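Local coordinates for uncharacterized protein (Bombyx mori, PDB 5AZ0), which probably reduces carbonyl compounds as a silkworm aldo-keto reductase, AKR2E5, built on a TIM barrel, at residues A[105-110]-A[316-321]; A[312-317]-A[322-327]. All blocks are in the same frame, centred on the assembly; numbering follows the deposited sequence.

Overall arrangement
Both contacts involve the C-terminal loop region that follows helix 297-304, and their centres lie about 9 Å apart on the same side of the chain's centre. Interaction 1 joins this region to the loop after barrel strand 100-105. Interaction 2 folds the region on itself, 312-317 against 322-327. The two share L316 and F317, and they touch where W318 O lies 3.4 Å from Y324 CD1. W318 thus faces the barrel loop with its indole while its backbone meets Y324. In aldo-keto reductases the loops at the C-terminal ends of the strands, together with the C-terminal tail, surround the active site, so these contacts probably help shape the rim of the substrate pocket.

Interaction 1 of 2, residues A[105-110]-A[316-321]; sequences VWQHYH and LFWQPY
W318 presses the outer corner of its indole, atoms CZ2 and CH2, against W106 and Q107 in a small buried contact of 103 Å². The aromatic part comes first: W106 CH2 lies 3.6 Å from W318 CH2, at the edge of the W318 ring and near its plane. The six-membered rings have centroids 5.7 Å apart and planes inclined at 65°, so the indoles meet obliquely. F317 CE1 lies over one face of W318.

The second kind is amide against ring. Q107 NE2 is 3.5 Å from W318 CH2, and its amide plane stands at 89° to the indole. A bend at chi2 (67°) folds the Q107 chain so that the same NE2 also sits 3.2 Å above the centre of the W106 ring; NE2 fills the angle where the two indoles meet.

W106 NE1 is hydrogen-bonded to M341 O, which probably helps fix the indole's rotation. Each segment makes a type I beta turn, closed by Y109 N to W106 O and by Y321 N to W318 O, each 3.0 Å.

Around the two indoles, F74 stacks on W106, H137 and W344 meet it edge-to-face, and W138 packs edge-to-face with W318. Residues 105-110 link parallel strand 100-105 to helix 112-126, so the loop 316-321, after helix 297-304, packs at the C-terminal end of that barrel strand.

Interaction 2 of 2, residues A[312-317]-A[322-327]; sequences TVRPLF and ENYPFD. With ACT (acetate ion), chain G.
R314 reaches past Y324 toward the backbone of D327 while its outer atoms hold an acetate ion. CB already lies near acetate OXT. CG, set anti to the backbone N (chi1 -177°), passes across the end of Y324, 3.6 Å from its OH, and CD packs against acetate OXT. The bend at chi3 then turns the guanidinium so that two N-H groups face the ion: NE bonds to OXT at 2.6 Å (161°), and NH2 to acetate O at 2.9 Å (151°). NH1 lies 3.2 Å from D327 O at an angle too poor for a hydrogen bond; a water bridges instead, 3.1 Å from R314 NH1 and 2.7 Å from D327 O, and it also accepts a bond from Y324 OH. An alanine here would probably cost the acetate its two guanidinium bonds, leaving R311 N, and cost the water one of its three partners.

P315 CD meets the edge of the F326 ring, 3.7 Å from CE2, and P315 O lies 3.6 Å from Y324 CE1. R311 makes a cation-pi contact with F326, and its backbone N also binds the acetate, which probably came from the crystallisation liquor. The folded-back loop belongs to the C-terminal region of this aldo-keto reductase, which in the family follows the barrel and commonly helps shape the substrate pocket.

Interaction 1 of 2, residues A[105-110]-A[316-321]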
loop_
_atom_site.group_PDB
_atom_site.type_symbol
_atom_site.label_atom_id
_atom_site.label_comp_id
_atom_site.label_asym_id
_atom_site.label_seq_id
_atom_site.Cartn_x
_atom_site.Cartn_y
_atom_site.Cartn_z
ATOM N N VAL A 105 -0.461 7.953 8.322
ATOM C CA VAL A 105 -0.621 9.316 8.867
ATOM C C VAL A 105 -0.591 10.235 7.650
ATOM O O VAL A 105 0.434 10.238 6.825
ATOM C CB VAL A 105 0.594 9.655 9.735
ATOM C CG1 VAL A 105 0.629 11.124 10.186
ATOM C CG2 VAL A 105 0.587 8.742 10.959
ATOM N N TRP A 106 -1.607 11.087 7.564
ATOM C CA TRP A 106 -1.778 11.978 6.440
ATOM C C TRP A 106 -1.021 13.294 6.577
ATOM O O TRP A 106 -0.338 13.564 7.615
ATOM C CB TRP A 106 -3.300 12.203 6.266
ATOM C CG TRP A 106 -3.817 12.724 4.928
ATOM C CD1 TRP A 106 -4.407 13.948 4.716
ATOM C CD2 TRP A 106 -3.861 12.043 3.664
ATOM N NE1 TRP A 106 -4.789 14.078 3.399
ATOM C CE2 TRP A 106 -4.492 12.935 2.725
ATOM C CE3 TRP A 106 -3.424 10.807 3.218
ATOM C CZ2 TRP A 106 -4.686 12.606 1.393
ATOM C CZ3 TRP A 106 -3.621 10.448 1.890
ATOM C CH2 TRP A 106 -4.251 11.346 0.975
ATOM N N GLN A 107 -1.171 14.154 5.547
ATOM C CA GLN A 107 -0.255 15.297 5.248
ATOM C C GLN A 107 -0.333 16.404 6.226
ATOM O O GLN A 107 0.670 17.133 6.434
ATOM C CB GLN A 107 -0.504 15.884 3.839
ATOM C CG GLN A 107 0.059 15.026 2.707
ATOM C CD GLN A 107 -0.620 13.682 2.516
ATOM O OE1 GLN A 107 -0.256 12.716 3.165
ATOM N NE2 GLN A 107 -1.530 13.586 1.578
ATOM N N HIS A 108 -1.470 16.483 6.935
ATOM C CA HIS A 108 -1.583 17.508 8.008
ATOM C C HIS A 108 -1.089 17.139 9.356
ATOM O O HIS A 108 -1.127 17.975 10.283
ATOM C CB HIS A 108 -2.986 18.107 8.064
ATOM C CG HIS A 108 -4.069 17.142 8.386
ATOM N ND1 HIS A 108 -4.401 16.103 7.564
ATOM C CD2 HIS A 108 -4.970 17.117 9.404
ATOM C CE1 HIS A 108 -5.449 15.462 8.063
ATOM N NE2 HIS A 108 -5.824 16.075 9.162
ATOM N N TYR A 109 -0.496 15.947 9.491
ATOM C CA TYR A 109 0.019 15.544 10.823
ATOM C C TYR A 109 1.526 15.323 10.720
ATOM O O TYR A 109 2.052 14.253 11.112
ATOM C CB TYR A 109 -0.815 14.270 11.285
ATOM C CG TYR A 109 -2.186 14.615 11.793
ATOM C CD1 TYR A 109 -2.339 15.197 13.025
ATOM C CD2 TYR A 109 -3.334 14.416 11.054
ATOM C CE1 TYR A 109 -3.572 15.602 13.495
ATOM C CE2 TYR A 109 -4.617 14.795 11.557
ATOM C CZ TYR A 109 -4.712 15.389 12.751
ATOM O OH TYR A 109 -5.931 15.758 13.295
ATOM N N HIS A 110 2.269 16.285 10.136
ATOM C CA HIS A 110 3.735 16.056 9.849
ATOM C C HIS A 110 4.615 16.657 10.827
ATOM O O HIS A 110 5.847 16.403 10.827
ATOM C CB HIS A 110 4.164 16.453 8.445
ATOM C CG HIS A 110 3.910 15.413 7.415
ATOM N ND1 HIS A 110 4.818 15.146 6.438
ATOM C CD2 HIS A 110 2.865 14.572 7.203
ATOM C CE1 HIS A 110 4.369 14.171 5.661
ATOM N NE2 HIS A 110 3.155 13.831 6.072
ATOM N N LEU A 316 -2.067 15.556 -9.542
ATOM C CA LEU A 316 -1.457 16.797 -10.083
ATOM C C LEU A 316 -1.614 17.962 -9.176
ATOM O O LEU A 316 -0.696 18.770 -9.081
ATOM C CB LEU A 316 -2.007 17.123 -11.487
ATOM C CG LEU A 316 -1.508 16.045 -12.485
ATOM C CD1 LEU A 316 -2.413 15.961 -13.704
ATOM C CD2 LEU A 316 -0.009 16.197 -12.852
ATOM N N PHE A 317 -2.725 18.017 -8.425
ATOM C CA PHE A 317 -2.904 19.055 -7.357
ATOM C C PHE A 317 -1.810 19.126 -6.314
ATOM O O PHE A 317 -1.697 20.140 -5.687
ATOM C CB PHE A 317 -4.251 18.947 -6.660
ATOM C CG PHE A 317 -4.665 17.538 -6.348
ATOM C CD1 PHE A 317 -4.232 16.914 -5.181
ATOM C CD2 PHE A 317 -5.509 16.862 -7.192
ATOM C CE1 PHE A 317 -4.611 15.606 -4.901
ATOM C CE2 PHE A 317 -5.886 15.564 -6.920
ATOM C CZ PHE A 317 -5.421 14.922 -5.772
ATOM N N TRP A 318 -0.953 18.084 -6.156
ATOM C CA TRP A 318 0.156 18.211 -5.205
ATOM C C TRP A 318 1.486 18.618 -5.775
ATOM O O TRP A 318 2.416 18.883 -4.995
ATOM C CB TRP A 318 0.304 16.890 -4.387
ATOM C CG TRP A 318 -0.832 16.669 -3.385
ATOM C CD1 TRP A 318 -1.522 17.638 -2.674
ATOM C CD2 TRP A 318 -1.376 15.416 -2.962
ATOM N NE1 TRP A 318 -2.448 17.047 -1.846
ATOM C CE2 TRP A 318 -2.390 15.696 -1.998
ATOM C CE3 TRP A 318 -1.085 14.089 -3.260
ATOM C CZ2 TRP A 318 -3.114 14.704 -1.365
ATOM C CZ3 TRP A 318 -1.822 13.073 -2.611
ATOM C CH2 TRP A 318 -2.834 13.410 -1.664
ATOM N N GLN A 319 1.605 18.713 -7.108
ATOM C CA GLN A 319 2.906 19.160 -7.745
ATOM C C GLN A 319 3.565 20.382 -7.178
ATOM O O GLN A 319 4.776 20.355 -6.985
ATOM C CB GLN A 319 2.830 19.369 -9.250
ATOM C CG GLN A 319 2.403 18.140 -10.044
ATOM C CD GLN A 319 2.730 18.218 -11.550
ATOM O OE1 GLN A 319 2.926 17.185 -12.204
ATOM N NE2 GLN A 319 2.747 19.439 -12.101
ATOM N N PRO A 320 2.797 21.442 -6.865
ATOM C CA PRO A 320 3.456 22.668 -6.321
ATOM C C PRO A 320 3.975 22.567 -4.890
ATOM O O PRO A 320 4.596 23.530 -4.407
ATOM C CB PRO A 320 2.353 23.739 -6.349
ATOM C CG PRO A 320 1.177 23.110 -6.973
ATOM C CD PRO A 320 1.356 21.615 -7.077
ATOM N N TYR A 321 3.757 21.436 -4.187
ATOM C CA TYR A 321 4.171 21.362 -2.747
ATOM C C TYR A 321 5.569 20.894 -2.619
ATOM O O TYR A 321 6.016 20.060 -3.373
ATOM C CB TYR A 321 3.158 20.477 -1.955
ATOM C CG TYR A 321 1.838 21.188 -1.869
ATOM C CD1 TYR A 321 0.933 21.084 -2.857
ATOM C CD2 TYR A 321 1.550 22.014 -0.767
ATOM C CE1 TYR A 321 -0.240 21.821 -2.817
ATOM C CE2 TYR A 321 0.385 22.746 -0.686
ATOM C CZ TYR A 321 -0.494 22.659 -1.711
ATOM O OH TYR A 321 -1.663 23.366 -1.642
#

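Interaction 2 of 2, residues A[312-317]-A[322-327]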
loop_
_atom_site.group_PDB
_atom_site.type_symbol
_atom_site.label_atom_id
_atom_site.label_comp_id
_atom_site.label_asym_id
_atom_site.label_seq_id
_atom_site.Cartn_x
_atom_site.Cartn_y
_atom_site.Cartn_z
ATOM N N THR A 312 -0.272 5.320 -12.975
ATOM C CA THR A 312 -1.726 5.285 -12.731
ATOM C C THR A 312 -2.170 6.338 -11.728
ATOM O O THR A 312 -3.209 6.926 -11.911
ATOM C CB THR A 312 -2.127 3.891 -12.253
ATOM O OG1 THR A 312 -1.775 2.923 -13.266
ATOM C CG2 THR A 312 -3.603 3.838 -11.927
ATOM N N VAL A 313 -1.355 6.600 -10.690
ATOM C CA VAL A 313 -1.741 7.527 -9.576
ATOM C C VAL A 313 -0.821 8.750 -9.524
ATOM O O VAL A 313 0.319 8.663 -9.064
ATOM C CB VAL A 313 -1.752 6.786 -8.191
ATOM C CG1 VAL A 313 -2.060 7.749 -7.042
ATOM C CG2 VAL A 313 -2.754 5.630 -8.192
ATOM N N ARG A 314 -1.300 9.879 -10.029
ATOM C CA ARG A 314 -0.441 11.066 -10.226
ATOM C C ARG A 314 -1.268 12.253 -9.851
ATOM O O ARG A 314 -2.001 12.811 -10.639
ATOM C CB ARG A 314 0.107 11.179 -11.660
ATOM C CG ARG A 314 1.070 12.373 -11.855
ATOM C CD ARG A 314 1.469 12.596 -13.333
ATOM N NE ARG A 314 2.269 11.484 -13.846
ATOM C CZ ARG A 314 3.589 11.357 -13.746
ATOM N NH1 ARG A 314 4.325 12.286 -13.164
ATOM N NH2 ARG A 314 4.180 10.297 -14.275
ATOM N N PRO A 315 -1.246 12.577 -8.575
ATOM C CA PRO A 315 -2.168 13.589 -8.104
ATOM C C PRO A 315 -1.603 14.976 -8.422
ATOM O O PRO A 315 -0.805 15.521 -7.659
ATOM C CB PRO A 315 -2.278 13.272 -6.599
ATOM C CG PRO A 315 -1.016 12.575 -6.266
ATOM C CD PRO A 315 -0.529 11.888 -7.491
ATOM N N LEU A 316 -2.067 15.556 -9.542
ATOM C CA LEU A 316 -1.457 16.797 -10.083
ATOM C C LEU A 316 -1.614 17.962 -9.176
ATOM O O LEU A 316 -0.696 18.770 -9.081
ATOM C CB LEU A 316 -2.007 17.123 -11.487
ATOM C CG LEU A 316 -1.508 16.045 -12.485
ATOM C CD1 LEU A 316 -2.413 15.961 -13.704
ATOM C CD2 LEU A 316 -0.009 16.197 -12.852
ATOM N N PHE A 317 -2.725 18.017 -8.425
ATOM C CA PHE A 317 -2.904 19.055 -7.357
ATOM C C PHE A 317 -1.810 19.126 -6.314
ATOM O O PHE A 317 -1.697 20.140 -5.687
ATOM C CB PHE A 317 -4.251 18.947 -6.660
ATOM C CG PHE A 317 -4.665 17.538 -6.348
ATOM C CD1 PHE A 317 -4.232 16.914 -5.181
ATOM C CD2 PHE A 317 -5.509 16.862 -7.192
ATOM C CE1 PHE A 317 -4.611 15.606 -4.901
ATOM C CE2 PHE A 317 -5.886 15.564 -6.920
ATOM C CZ PHE A 317 -5.421 14.922 -5.772
ATOM N N GLU A 322 6.285 21.386 -1.637
ATOM C CA GLU A 322 7.579 20.838 -1.385
ATOM C C GLU A 322 7.485 19.301 -1.089
ATOM O O GLU A 322 6.484 18.797 -0.531
ATOM C CB GLU A 322 8.258 21.621 -0.279
ATOM C CG GLU A 322 8.639 23.045 -0.757
ATOM C CD GLU A 322 9.513 23.877 0.174
ATOM O OE1 GLU A 322 9.946 23.413 1.273
ATOM O OE2 GLU A 322 9.742 25.040 -0.212
ATOM N N ASN A 323 8.473 18.554 -1.566
ATOM C CA ASN A 323 8.542 17.090 -1.401
ATOM C C ASN A 323 7.532 16.286 -2.186
ATOM O O ASN A 323 7.501 15.042 -2.104
ATOM C CB ASN A 323 8.549 16.713 0.091
ATOM C CG ASN A 323 9.812 17.125 0.781
ATOM O OD1 ASN A 323 9.823 17.815 1.814
ATOM N ND2 ASN A 323 10.882 16.616 0.299
ATOM N N TYR A 324 6.771 16.932 -3.062
ATOM C CA TYR A 324 6.066 16.173 -4.047
ATOM C C TYR A 324 7.044 15.224 -4.739
ATOM O O TYR A 324 8.134 15.652 -5.160
ATOM C CB TYR A 324 5.503 17.055 -5.097
ATOM C CG TYR A 324 4.758 16.320 -6.186
ATOM C CD1 TYR A 324 3.465 15.859 -5.989
ATOM C CD2 TYR A 324 5.301 16.171 -7.452
ATOM C CE1 TYR A 324 2.744 15.215 -6.981
ATOM C CE2 TYR A 324 4.598 15.558 -8.465
ATOM C CZ TYR A 324 3.316 15.071 -8.247
ATOM O OH TYR A 324 2.579 14.468 -9.286
ATOM N N PRO A 325 6.688 13.928 -4.828
ATOM C CA PRO A 325 7.741 12.947 -5.136
ATOM C C PRO A 325 7.969 12.680 -6.606
ATOM O O PRO A 325 9.042 12.253 -6.955
ATOM C CB PRO A 325 7.254 11.652 -4.427
ATOM C CG PRO A 325 5.756 11.808 -4.420
ATOM C CD PRO A 325 5.481 13.290 -4.232
ATOM N N PHE A 326 6.964 12.895 -7.427
ATOM C CA PHE A 326 7.034 12.481 -8.804
ATOM C C PHE A 326 7.594 13.604 -9.725
ATOM O O PHE A 326 7.717 14.767 -9.304
ATOM C CB PHE A 326 5.652 12.039 -9.265
ATOM C CG PHE A 326 4.940 11.107 -8.315
ATOM C CD1 PHE A 326 5.623 10.063 -7.645
ATOM C CD2 PHE A 326 3.577 11.271 -8.081
ATOM C CE1 PHE A 326 4.943 9.205 -6.793
ATOM C CE2 PHE A 326 2.899 10.419 -7.242
ATOM C CZ PHE A 326 3.587 9.383 -6.599
ATOM N N ASP A 327 7.900 13.239 -10.965
ATOM C CA ASP A 327 8.375 14.230 -11.986
ATOM C C ASP A 327 7.272 15.222 -12.227
ATOM O O ASP A 327 6.149 14.835 -12.314
ATOM C CB ASP A 327 8.793 13.548 -13.326
ATOM C CG ASP A 327 10.176 12.850 -13.232
ATOM O OD1 ASP A 327 10.989 13.168 -12.317
ATOM O OD2 ASP A 327 10.449 11.957 -14.073
HETATM C C ACT G . 1.289 9.353 -16.209
HETATM O O ACT G . 2.513 8.987 -16.315
HETATM O OXT ACT G . 0.735 10.002 -15.269
HETATM C CH3 ACT G . 0.361 8.933 -17.260
HETATM O O HOH W 1 3.500 14.862 -11.581
#